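Local coordinates for protein neutral ceramidase (Pseudomonas aeruginosa, PDB 2ZWS) that catalyses zinc-dependent hydrolysis of the N-acyl linkage of ceramides to give sphingosine and free fatty acid, and also the reverse synthesis, at residues 389-394 and 497-502; 402-407 and 431-436. One frame throughout, in Å; residues are numbered along the deposited sequence.

In the fold
Both contacts reach the same four-stranded mixed sheet, in the order 295-303, 392-400, 403-407, 435-439. Contact 1 sits where strand 392-400 begins. Contact 2 pairs strand 403-407 with the edge strand 435-439. Strands 392-400 and 403-407 are antiparallel neighbours and follow each other in the chain. The centres of the contacts are about 28 Å apart, and their nearest atoms about 4 Å. Contact 1 lies beside the inferred substrate site: the side chain of Ala498 is about 4 Å from that of Gln68. Contact 2 lies away from the annotated sites, with the Glu404 side chain about 12 Å from a bound palmitic acid.

Contact 1 (389-394 and 497-502); sequences TPTVLP and IAPDLS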
# COMPACT_ATOMS: atom_id res chain seq x y z
N THR A 389 -10.03 -2.25 -17.59
CA THR A 389 -10.14 -1.42 -16.41
C THR A 389 -11.50 -1.68 -15.76
O THR A 389 -12.42 -2.15 -16.41
CB THR A 389 -10.00 0.08 -16.76
OG1 THR A 389 -10.74 0.37 -17.96
CG2 THR A 389 -8.53 0.45 -16.95
N PRO A 390 -11.63 -1.42 -14.44
CA PRO A 390 -12.92 -1.69 -13.76
C PRO A 390 -14.09 -0.82 -14.21
O PRO A 390 -13.90 0.28 -14.73
CB PRO A 390 -12.63 -1.43 -12.28
CG PRO A 390 -11.33 -0.69 -12.23
CD PRO A 390 -10.58 -0.96 -13.50
N THR A 391 -15.29 -1.32 -13.96
CA THR A 391 -16.54 -0.63 -14.27
C THR A 391 -17.46 -0.49 -13.07
O THR A 391 -18.33 0.37 -13.07
CB THR A 391 -17.29 -1.35 -15.39
OG1 THR A 391 -17.64 -2.67 -14.97
CG2 THR A 391 -16.41 -1.42 -16.67
N VAL A 392 -17.30 -1.37 -12.07
CA VAL A 392 -18.18 -1.36 -10.89
C VAL A 392 -17.27 -1.09 -9.71
O VAL A 392 -16.34 -1.86 -9.47
CB VAL A 392 -18.92 -2.72 -10.71
CG1 VAL A 392 -19.66 -2.76 -9.35
CG2 VAL A 392 -19.85 -2.99 -11.91
N LEU A 393 -17.51 0.02 -9.03
CA LEU A 393 -16.53 0.51 -8.05
C LEU A 393 -17.14 0.72 -6.67
O LEU A 393 -18.30 1.12 -6.56
CB LEU A 393 -15.89 1.82 -8.54
CG LEU A 393 -15.01 1.67 -9.80
CD1 LEU A 393 -14.64 3.02 -10.28
CD2 LEU A 393 -13.77 0.85 -9.46
N PRO A 394 -16.37 0.41 -5.60
CA PRO A 394 -16.88 0.55 -4.25
C PRO A 394 -16.78 1.99 -3.77
O PRO A 394 -15.75 2.67 -3.99
CB PRO A 394 -15.91 -0.33 -3.44
CG PRO A 394 -14.58 -0.19 -4.16
CD PRO A 394 -14.97 -0.06 -5.65
N ILE A 497 -22.95 -5.33 -8.98
CA ILE A 497 -22.73 -6.74 -8.78
C ILE A 497 -21.30 -6.56 -9.32
O ILE A 497 -21.14 -6.14 -10.47
CB ILE A 497 -23.46 -7.73 -9.69
CG1 ILE A 497 -24.88 -7.96 -9.20
CG2 ILE A 497 -22.69 -9.06 -9.66
CD1 ILE A 497 -24.97 -8.40 -7.74
N ALA A 498 -20.27 -6.77 -8.50
CA ALA A 498 -18.90 -6.59 -8.97
C ALA A 498 -18.53 -7.80 -9.83
O ALA A 498 -18.67 -8.93 -9.38
CB ALA A 498 -17.95 -6.45 -7.81
N PRO A 499 -18.08 -7.57 -11.07
CA PRO A 499 -17.76 -8.71 -11.95
C PRO A 499 -16.68 -9.61 -11.35
O PRO A 499 -15.69 -9.12 -10.82
CB PRO A 499 -17.27 -8.05 -13.24
CG PRO A 499 -17.88 -6.69 -13.23
CD PRO A 499 -17.89 -6.28 -11.76
N ASP A 500 -16.87 -10.92 -11.43
CA ASP A 500 -15.88 -11.89 -10.98
C ASP A 500 -15.08 -12.35 -12.19
O ASP A 500 -15.60 -13.04 -13.09
CB ASP A 500 -16.57 -13.05 -10.26
CG ASP A 500 -15.60 -14.08 -9.66
OD1 ASP A 500 -14.37 -13.98 -9.87
OD2 ASP A 500 -16.09 -15.00 -8.98
N LEU A 501 -13.82 -11.95 -12.22
CA LEU A 501 -12.94 -12.25 -13.36
C LEU A 501 -11.95 -13.34 -13.00
O LEU A 501 -10.99 -13.61 -13.73
CB LEU A 501 -12.23 -10.99 -13.83
CG LEU A 501 -13.06 -9.84 -14.42
CD1 LEU A 501 -12.16 -8.91 -15.29
CD2 LEU A 501 -14.29 -10.27 -15.17
N SER A 502 -12.20 -14.00 -11.87
CA SER A 502 -11.27 -14.99 -11.35
C SER A 502 -11.03 -16.21 -12.27
O SER A 502 -9.95 -16.79 -12.22
CB SER A 502 -11.69 -15.45 -9.95
OG SER A 502 -12.92 -16.16 -10.00
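At the start of sheet strand 392-400, Val392 packs against Ile497, Ala498 and Pro499. These three lie in the loop that follows helix 471-488. The contact is small, burying 139 Å² over both sides, and no hydrogen bond crosses it. Val392 carries it. Its side chain points toward the loop, and its CA lies 5.6 Å from the CA of Ala498. CG1 is anti to the backbone N (chi1 171°), and CG2 lies beside that N. The two methyls diverge, one toward Ala498 and the other toward Pro499, and share the carbonyl oxygen of Ile497. Val392 CG1 reaches Ala498 CA at 3.9 Å, and the methyl of Ala498 is a little farther off. Val392 CG2 touches the ring carbon Pro499 CD at 3.8 Å, and these two side chains cross obliquely. Of the two methyls, Val392 CG2 is the nearer to Ile497 O, at 3.7 Å. The Ile497 side chain itself starts out away from the strand.

Farther along the loop, Asp500 OD1 accepts from Ser502 N, an Asx turn, and from Ser502 OG. Both donors come from the same face of the carboxylate, Ser502 N on its anti side and Ser502 OG on its syn side.

The inferred substrate-binding residue Gln68 borders both segments. Its NE2 donates to Val392 O, and its side chain touches Ala498. Phe301 of strand 295-303 also packs on both Val392 and Ala498. Across the two segments the methyls of Val392 pack on a proline ring, the Ala498 backbone and a carbonyl oxygen by van der Waals contact. With no hydrogen bond between the segments, shape rather than directed bonding fits the loop to the strand beside Gln68.

Contact 2 (402-407 and 431-436); sequences QLELLG and AGIRHV
Gln402 O takes two backbone N-H groups from the facing segment, Arg434 and His435. Arg434 N is 2.8 Å from Gln402 O. The bond from His435 N to the same oxygen, Gln402 O, is longer, 3.3 Å. Two residues on, Glu404 N donates to His435 O at 2.9 Å. These bonds open the parallel pairing of strands 403-407 and 435-439, in which Leu403 faces His435 and Glu404 faces Val436. Helix 414-428 lies between the two strands in the chain, so the unit is a beta-alpha-beta crossover. The connection also contains Glu411, a zinc ligand.

The side chains of Glu404 and Val436 lie on the sheet face that packs against this helix. Glu404 CG is anti to its carbonyl carbon (chi1 -84°), and the chain is extended beyond it. It crosses Ile433 at about a right angle. Glu404 CD lies 3.6 Å from Ile433 CG1, so the acid's stem and carboxylate carbon rest on a hydrocarbon branch. Its OE1 is hydrogen-bonded to Ser428 OG of that helix.

Leu403 and His435 occupy the other face. Leu403 CD2 lies 3.7 Å from His435 CB and is also near the ring atom CD2 of His435. The imidazole of His435 stacks with Tyr148, and its NE2 is hydrogen-bonded to Glu289 OE2. Back on the helix-facing side, Leu406 meets Val436, with Leu406 CD1 3.7 Å from Val436 CG1.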
# COMPACT_ATOMS: atom_id res chain seq x y z
N GLN A 402 -17.44 11.90 15.88
CA GLN A 402 -17.58 13.11 15.04
C GLN A 402 -16.71 13.07 13.78
O GLN A 402 -16.60 14.08 13.06
CB GLN A 402 -17.26 14.37 15.85
CG GLN A 402 -15.76 14.54 16.21
CD GLN A 402 -15.36 14.01 17.59
OE1 GLN A 402 -14.49 14.60 18.24
NE2 GLN A 402 -15.92 12.89 18.00
N LEU A 403 -16.07 11.93 13.53
CA LEU A 403 -15.24 11.74 12.33
C LEU A 403 -15.97 10.98 11.26
O LEU A 403 -16.72 10.05 11.56
CB LEU A 403 -14.00 10.90 12.64
CG LEU A 403 -13.16 11.31 13.83
CD1 LEU A 403 -11.95 10.38 13.90
CD2 LEU A 403 -12.74 12.77 13.71
N GLU A 404 -15.75 11.36 10.01
CA GLU A 404 -16.15 10.49 8.90
C GLU A 404 -14.93 10.19 8.07
O GLU A 404 -14.14 11.08 7.79
CB GLU A 404 -17.23 11.11 8.02
CG GLU A 404 -18.62 10.89 8.55
CD GLU A 404 -19.71 11.47 7.65
OE1 GLU A 404 -19.46 12.46 6.92
OE2 GLU A 404 -20.83 10.92 7.71
N LEU A 405 -14.80 8.92 7.71
CA LEU A 405 -13.66 8.44 6.97
C LEU A 405 -14.21 7.91 5.64
O LEU A 405 -15.08 7.04 5.62
CB LEU A 405 -12.98 7.33 7.78
CG LEU A 405 -11.85 6.55 7.11
CD1 LEU A 405 -10.68 7.46 6.70
CD2 LEU A 405 -11.37 5.42 8.00
N LEU A 406 -13.74 8.46 4.54
CA LEU A 406 -14.19 8.04 3.22
C LEU A 406 -13.16 7.14 2.58
O LEU A 406 -11.96 7.44 2.62
CB LEU A 406 -14.37 9.23 2.30
CG LEU A 406 -15.56 10.20 2.45
CD1 LEU A 406 -15.92 10.57 3.86
CD2 LEU A 406 -15.30 11.48 1.61
N GLY A 407 -13.62 6.04 1.99
CA GLY A 407 -12.73 5.14 1.27
C GLY A 407 -13.04 5.28 -0.21
O GLY A 407 -14.15 4.93 -0.65
N ALA A 431 -25.35 16.22 11.19
CA ALA A 431 -25.25 14.91 11.86
C ALA A 431 -24.23 14.89 13.01
O ALA A 431 -24.07 13.86 13.70
CB ALA A 431 -24.92 13.82 10.86
N GLY A 432 -23.53 16.00 13.19
CA GLY A 432 -22.55 16.15 14.26
C GLY A 432 -21.14 15.80 13.81
O GLY A 432 -20.23 15.66 14.63
N ILE A 433 -20.95 15.68 12.49
CA ILE A 433 -19.61 15.42 11.97
C ILE A 433 -18.79 16.70 11.95
O ILE A 433 -19.25 17.74 11.46
CB ILE A 433 -19.66 14.82 10.54
CG1 ILE A 433 -20.44 13.49 10.53
CG2 ILE A 433 -18.25 14.64 9.98
CD1 ILE A 433 -19.95 12.46 11.56
N ARG A 434 -17.55 16.62 12.44
CA ARG A 434 -16.67 17.78 12.51
C ARG A 434 -15.38 17.64 11.71
O ARG A 434 -14.68 18.61 11.48
CB ARG A 434 -16.35 18.11 13.98
CG ARG A 434 -17.60 18.40 14.86
CD ARG A 434 -18.30 19.71 14.41
NE ARG A 434 -19.59 19.96 15.07
CZ ARG A 434 -20.79 19.76 14.52
NH1 ARG A 434 -20.93 19.29 13.28
NH2 ARG A 434 -21.89 20.05 15.23
N HIS A 435 -15.05 16.41 11.33
CA HIS A 435 -13.84 16.17 10.55
C HIS A 435 -14.12 15.09 9.52
O HIS A 435 -14.73 14.07 9.84
CB HIS A 435 -12.69 15.72 11.46
CG HIS A 435 -12.37 16.69 12.56
ND1 HIS A 435 -11.74 17.89 12.33
CD2 HIS A 435 -12.62 16.64 13.88
CE1 HIS A 435 -11.60 18.54 13.48
NE2 HIS A 435 -12.13 17.80 14.43
N VAL A 436 -13.72 15.36 8.29
CA VAL A 436 -13.89 14.38 7.21
C VAL A 436 -12.51 14.03 6.68
O VAL A 436 -11.76 14.91 6.30
CB VAL A 436 -14.77 14.95 6.08
CG1 VAL A 436 -14.87 13.97 4.91
CG2 VAL A 436 -16.16 15.30 6.62